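Local coordinates for protein aminopeptidase YwaD (Bacillus subtilis, PDB 6HC7) that removes N-terminal amino acids such as arginine, lysine and leucine from peptides, as a secreted zinc-dependent aminopeptidase of the M28 family, at residues 329-334 with 390-395; 346-351 with 363-368. All blocks are in the same frame, centred on the assembly; numbering follows the deposited sequence.

Contact 1 (329-334 with 390-395)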
loop_
_atom_site.group_PDB
_atom_site.type_symbol
_atom_site.label_atom_id
_atom_site.label_comp_id
_atom_site.label_asym_id
_atom_site.label_seq_id
_atom_site.Cartn_x
_atom_site.Cartn_y
_atom_site.Cartn_z
ATOM N N TRP A 329 -1.706 16.998 7.850
ATOM C CA TRP A 329 -1.173 17.957 6.897
ATOM C C TRP A 329 -2.223 19.005 6.563
ATOM O O TRP A 329 -3.153 18.723 5.801
ATOM C CB TRP A 329 -0.731 17.250 5.615
ATOM C CG TRP A 329 0.053 18.122 4.655
ATOM C CD1 TRP A 329 1.072 18.986 4.968
ATOM C CD2 TRP A 329 -0.103 18.192 3.233
ATOM N NE1 TRP A 329 1.557 19.583 3.828
ATOM C CE2 TRP A 329 0.851 19.118 2.750
ATOM C CE3 TRP A 329 -0.956 17.563 2.318
ATOM C CZ2 TRP A 329 0.969 19.428 1.396
ATOM C CZ3 TRP A 329 -0.837 17.871 0.971
ATOM C CH2 TRP A 329 0.121 18.796 0.523
ATOM N N GLU A 330 -2.070 20.206 7.117
ATOM C CA GLU A 330 -3.097 21.250 7.032
ATOM C C GLU A 330 -3.647 21.473 5.621
ATOM O O GLU A 330 -4.842 21.661 5.463
ATOM C CB GLU A 330 -2.559 22.566 7.605
ATOM C CG GLU A 330 -2.291 22.495 9.114
ATOM C CD GLU A 330 -1.810 23.821 9.722
ATOM O OE1 GLU A 330 -0.745 24.345 9.309
ATOM O OE2 GLU A 330 -2.507 24.336 10.626
ATOM N N LYS A 331 -2.798 21.400 4.600
ATOM C CA LYS A 331 -3.245 21.638 3.228
ATOM C C LYS A 331 -4.185 20.561 2.660
ATOM O O LYS A 331 -4.830 20.770 1.632
ATOM C CB LYS A 331 -2.031 21.780 2.298
ATOM C CG LYS A 331 -1.478 23.201 2.183
ATOM C CD LYS A 331 -1.128 23.556 0.732
ATOM C CE LYS A 331 -1.050 25.077 0.538
ATOM N NZ LYS A 331 -1.414 25.511 -0.856
ATOM N N ALA A 332 -4.253 19.405 3.301
ATOM C CA ALA A 332 -4.938 18.265 2.694
ATOM C C ALA A 332 -6.382 18.149 3.171
ATOM O O ALA A 332 -6.703 17.238 3.916
ATOM C CB ALA A 332 -4.185 16.984 2.997
ATOM N N SER A 333 -7.251 19.054 2.726
ATOM C CA SER A 333 -8.593 19.179 3.310
ATOM C C SER A 333 -9.743 18.690 2.414
ATOM O O SER A 333 -10.884 18.656 2.849
ATOM C CB SER A 333 -8.849 20.636 3.697
ATOM O OG SER A 333 -9.028 21.430 2.534
ATOM N N GLU A 334 -9.439 18.334 1.171
ATOM C CA GLU A 334 -10.409 17.717 0.268
ATOM C C GLU A 334 -10.390 16.155 0.346
ATOM O O GLU A 334 -9.372 15.527 0.061
ATOM C CB GLU A 334 -10.126 18.183 -1.162
ATOM C CG GLU A 334 -11.312 18.153 -2.108
ATOM C CD GLU A 334 -12.444 19.105 -1.697
ATOM O OE1 GLU A 334 -13.547 18.988 -2.275
ATOM O OE2 GLU A 334 -12.239 19.961 -0.807
ATOM N N ASP A 390 -4.789 17.447 -1.249
ATOM C CA ASP A 390 -4.735 18.902 -1.333
ATOM C C ASP A 390 -5.734 19.400 -2.383
ATOM O O ASP A 390 -5.589 19.083 -3.572
ATOM C CB ASP A 390 -3.304 19.364 -1.661
ATOM C CG ASP A 390 -3.241 20.801 -2.170
ATOM O OD1 ASP A 390 -3.900 21.696 -1.590
ATOM O OD2 ASP A 390 -2.521 21.032 -3.162
ATOM N N PRO A 391 -6.741 20.186 -1.944
ATOM C CA PRO A 391 -7.802 20.744 -2.793
ATOM C C PRO A 391 -7.291 21.271 -4.120
ATOM O O PRO A 391 -7.958 21.075 -5.125
ATOM C CB PRO A 391 -8.366 21.882 -1.943
ATOM C CG PRO A 391 -8.154 21.435 -0.548
ATOM C CD PRO A 391 -6.878 20.633 -0.546
ATOM N N GLU A 392 -6.118 21.900 -4.114
ATOM C CA GLU A 392 -5.501 22.441 -5.325
ATOM C C GLU A 392 -4.890 21.369 -6.206
ATOM O O GLU A 392 -5.336 21.173 -7.325
ATOM C CB GLU A 392 -4.406 23.457 -4.980
ATOM C CG GLU A 392 -4.888 24.780 -4.416
ATOM C CD GLU A 392 -3.764 25.800 -4.308
ATOM O OE1 GLU A 392 -2.875 25.803 -5.193
ATOM O OE2 GLU A 392 -3.775 26.601 -3.349
ATOM N N THR A 393 -3.858 20.693 -5.701
ATOM C CA THR A 393 -3.016 19.812 -6.529
ATOM C C THR A 393 -3.326 18.326 -6.373
ATOM O O THR A 393 -2.699 17.496 -7.037
ATOM C CB THR A 393 -1.508 20.004 -6.226
ATOM O OG1 THR A 393 -1.279 19.911 -4.814
ATOM C CG2 THR A 393 -1.026 21.358 -6.725
ATOM N N GLU A 394 -4.262 18.008 -5.476
ATOM C CA GLU A 394 -4.768 16.644 -5.277
ATOM C C GLU A 394 -3.806 15.768 -4.456
ATOM O O GLU A 394 -4.196 14.715 -3.958
ATOM C CB GLU A 394 -5.065 15.983 -6.640
ATOM C CG GLU A 394 -6.341 15.144 -6.718
ATOM C CD GLU A 394 -6.702 14.759 -8.158
ATOM O OE1 GLU A 394 -6.309 15.497 -9.097
ATOM O OE2 GLU A 394 -7.362 13.714 -8.354
ATOM N N GLU A 395 -2.559 16.208 -4.293
ATOM C CA GLU A 395 -1.522 15.316 -3.771
ATOM C C GLU A 395 -1.614 15.106 -2.266
ATOM O O GLU A 395 -2.453 15.704 -1.583
ATOM C CB GLU A 395 -0.128 15.830 -4.140
ATOM C CG GLU A 395 0.363 16.964 -3.287
ATOM C CD GLU A 395 1.494 17.735 -3.945
ATOM O OE1 GLU A 395 1.516 17.813 -5.199
ATOM O OE2 GLU A 395 2.359 18.261 -3.206
#
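With chi1 at -170°, the CG of Trp329 stands anti to the backbone N, and the long indole reaches across to 390-395; there the backbone sets Asp390 CB against the ring, while a chi1 of 163° swings the carboxylate to its own loop. The six-membered end of the indole does the touching: CZ3 lies 3.7 Å from the carbonyl O of Glu395, which sits at the ring edge near its plane, and 3.9 Å from Asp390 CB. Lys331 lays its CB over one indole face, then runs beside Asp390 until NZ makes a long salt bridge, 3.6 Å, to Glu392 OE2. In the M28 peptidase domain, 329-334 runs from a type I turn, Trp329 to Ala332, into the first residue of strand 334-339; 390-395 is the loop leaving strand 382-389. Asp390 organises that loop as an Asx motif: OD2 accepts from Thr393 N at 2.9 Å, met from above the carboxylate plane, a task suited to a short acidic side chain. Pro391 fits next, having no N-H to satisfy, and packs against the chain just after the turn; Pro391 CG lies 3.2 Å from Ser333 OG and 3.9 Å from Glu334 CB.

Contact 2 (346-351 with 363-368). With SO4 (sulfate ion), chain G.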
loop_
_atom_site.group_PDB
_atom_site.type_symbol
_atom_site.label_atom_id
_atom_site.label_comp_id
_atom_site.label_asym_id
_atom_site.label_seq_id
_atom_site.Cartn_x
_atom_site.Cartn_y
_atom_site.Cartn_z
ATOM N N TYR A 346 -21.853 3.026 -7.572
ATOM C CA TYR A 346 -22.625 2.974 -6.325
ATOM C C TYR A 346 -21.908 3.585 -5.109
ATOM O O TYR A 346 -22.551 4.251 -4.302
ATOM C CB TYR A 346 -23.028 1.532 -5.998
ATOM C CG TYR A 346 -24.172 1.009 -6.834
ATOM C CD1 TYR A 346 -25.058 1.884 -7.472
ATOM C CD2 TYR A 346 -24.361 -0.357 -7.000
ATOM C CE1 TYR A 346 -26.115 1.412 -8.241
ATOM C CE2 TYR A 346 -25.413 -0.842 -7.772
ATOM C CZ TYR A 346 -26.289 0.043 -8.392
ATOM O OH TYR A 346 -27.330 -0.460 -9.158
ATOM N N VAL A 347 -20.597 3.363 -4.974
ATOM C CA VAL A 347 -19.851 3.891 -3.826
ATOM C C VAL A 347 -19.921 5.404 -3.842
ATOM O O VAL A 347 -20.165 6.064 -2.823
ATOM C CB VAL A 347 -18.355 3.511 -3.822
ATOM C CG1 VAL A 347 -17.747 3.860 -2.475
ATOM C CG2 VAL A 347 -18.138 2.050 -4.150
ATOM N N TRP A 348 -19.682 5.945 -5.025
ATOM C CA TRP A 348 -19.779 7.372 -5.226
ATOM C C TRP A 348 -21.185 7.871 -4.878
ATOM O O TRP A 348 -21.349 8.772 -4.046
ATOM C CB TRP A 348 -19.428 7.723 -6.669
ATOM C CG TRP A 348 -19.792 9.113 -6.969
ATOM C CD1 TRP A 348 -20.732 9.548 -7.852
ATOM C CD2 TRP A 348 -19.259 10.272 -6.339
ATOM N NE1 TRP A 348 -20.805 10.917 -7.823
ATOM C CE2 TRP A 348 -19.909 11.386 -6.899
ATOM C CE3 TRP A 348 -18.286 10.480 -5.356
ATOM C CZ2 TRP A 348 -19.611 12.690 -6.513
ATOM C CZ3 TRP A 348 -17.996 11.763 -4.978
ATOM C CH2 TRP A 348 -18.653 12.856 -5.553
ATOM N N GLU A 349 -22.186 7.247 -5.503
ATOM C CA GLU A 349 -23.588 7.599 -5.309
ATOM C C GLU A 349 -23.946 7.650 -3.831
ATOM O O GLU A 349 -24.487 8.653 -3.362
ATOM C CB GLU A 349 -24.497 6.611 -6.075
ATOM C CG GLU A 349 -24.336 6.720 -7.610
ATOM C CD GLU A 349 -25.308 5.849 -8.410
ATOM O OE1 GLU A 349 -26.534 5.934 -8.157
ATOM O OE2 GLU A 349 -24.840 5.083 -9.296
ATOM N N SER A 350 -23.624 6.583 -3.098
ATOM C CA SER A 350 -23.831 6.548 -1.639
ATOM C C SER A 350 -23.107 7.661 -0.872
ATOM O O SER A 350 -23.646 8.204 0.087
ATOM C CB SER A 350 -23.383 5.201 -1.066
ATOM O OG SER A 350 -24.462 4.299 -0.934
ATOM N N SER A 351 -21.878 7.969 -1.286
ATOM C CA SER A 351 -21.065 8.987 -0.618
ATOM C C SER A 351 -21.634 10.386 -0.836
ATOM O O SER A 351 -21.819 11.157 0.113
ATOM C CB SER A 351 -19.614 8.942 -1.121
ATOM O OG SER A 351 -19.033 7.673 -0.915
ATOM N N LEU A 363 -16.032 17.159 -0.781
ATOM C CA LEU A 363 -15.974 15.788 -1.289
ATOM C C LEU A 363 -15.882 15.783 -2.811
ATOM O O LEU A 363 -16.615 16.505 -3.481
ATOM C CB LEU A 363 -17.199 15.006 -0.812
ATOM C CG LEU A 363 -17.210 13.483 -0.904
ATOM C CD1 LEU A 363 -17.761 12.965 0.387
ATOM C CD2 LEU A 363 -18.089 13.025 -2.025
ATOM N N SER A 364 -14.978 14.993 -3.375
ATOM C CA SER A 364 -14.813 15.029 -4.818
ATOM C C SER A 364 -14.557 13.664 -5.412
ATOM O O SER A 364 -13.759 12.885 -4.899
ATOM C CB SER A 364 -13.671 15.976 -5.203
ATOM O OG SER A 364 -13.674 17.127 -4.369
ATOM N N LEU A 365 -15.238 13.372 -6.503
ATOM C CA LEU A 365 -14.915 12.183 -7.253
ATOM C C LEU A 365 -13.667 12.494 -8.025
ATOM O O LEU A 365 -13.447 13.640 -8.389
ATOM C CB LEU A 365 -16.040 11.773 -8.202
ATOM C CG LEU A 365 -15.758 10.536 -9.067
ATOM C CD1 LEU A 365 -15.756 9.248 -8.229
ATOM C CD2 LEU A 365 -16.741 10.436 -10.239
ATOM N N THR A 366 -12.845 11.481 -8.263
ATOM C CA THR A 366 -11.722 11.626 -9.154
ATOM C C THR A 366 -11.275 10.234 -9.524
ATOM O O THR A 366 -11.793 9.262 -8.981
ATOM C CB THR A 366 -10.559 12.428 -8.517
ATOM O OG1 THR A 366 -9.486 12.545 -9.458
ATOM C CG2 THR A 366 -10.046 11.739 -7.268
ATOM N N GLN A 367 -10.331 10.149 -10.456
ATOM C CA GLN A 367 -9.707 8.887 -10.834
ATOM C C GLN A 367 -8.524 8.557 -9.920
ATOM O O GLN A 367 -7.819 9.448 -9.453
ATOM C CB GLN A 367 -9.247 8.939 -12.291
ATOM C CG GLN A 367 -8.851 7.578 -12.897
ATOM C CD GLN A 367 -7.432 7.103 -12.506
ATOM O OE1 GLN A 367 -6.620 7.879 -11.988
ATOM N NE2 GLN A 367 -7.148 5.816 -12.736
ATOM N N GLY A 368 -8.313 7.267 -9.668
ATOM C CA GLY A 368 -7.138 6.811 -8.947
ATOM C C GLY A 368 -7.120 5.322 -8.660
ATOM O O GLY A 368 -8.111 4.756 -8.223
HETATM S S SO4 G . -27.883 -3.759 -10.151
HETATM O O1 SO4 G . -29.293 -3.531 -9.837
HETATM O O2 SO4 G . -27.424 -2.829 -11.193
HETATM O O3 SO4 G . -27.090 -3.580 -8.937
HETATM O O4 SO4 G . -27.706 -5.128 -10.622
#
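The indole of Trp348 takes Leu365 on one face: CB stands 3.7 Å from the centroid of the six-membered ring and 7° off its normal, a CH-pi contact made almost straight down. Leu365 CD1 lies on the same side, displaced toward CD2 and CE3 of the ring, 4.0 Å from CE3. Leu363 CD2 comes obliquely to CZ3, at a modelled separation too short to be taken literally. A chi1 of 168° sends the indole out to strand 363-367, whose axis lies 10.0 Å from that of helix 346-351. These run nearly antiparallel, at 168°, as the helix and second strand of a beta-alpha-beta unit that begins with strand 334-339; Val337 of that strand also touches Trp348. Alternate strand residues Leu363 and Leu365 direct their side chains toward the helix, whereas Ser364 between them turns away. Ser351 faces Leu363 only loosely; its hydroxyl suits this buried place because OG gives a 2.7 Å bond back to Val347 O, which also accepts from Ser351 N on the opposite face of its carbonyl plane. At the outer end, Tyr346 meets a sulfate ion, probably from the crystallisation liquor, whose O3 lies at the ring edge in plane.

The two contacts, their centres about 17 Å apart, lie on the same side of the chain's centre, and all four segments belong to the M28 peptidase region. Contact 1 is a partly buried meeting of two loops, mixing aromatic, proline and charged groups; contact 2 lies at the surface, where a helix packs on a strand almost wholly through apolar side chains. Strand 334-339 relates them: contact 1 lies at its start, and it pairs in parallel with strand 363-367 of contact 2. They also touch directly. Glu394 OE2 probably hydrogen-bonds to Thr366 OG1 at 2.7 Å, and Glu334 OE1 lies close to Ser364 OG. Ser364 and Thr366 thus meet glutamates of contact 1, while Leu363 and Leu365 point toward the helix.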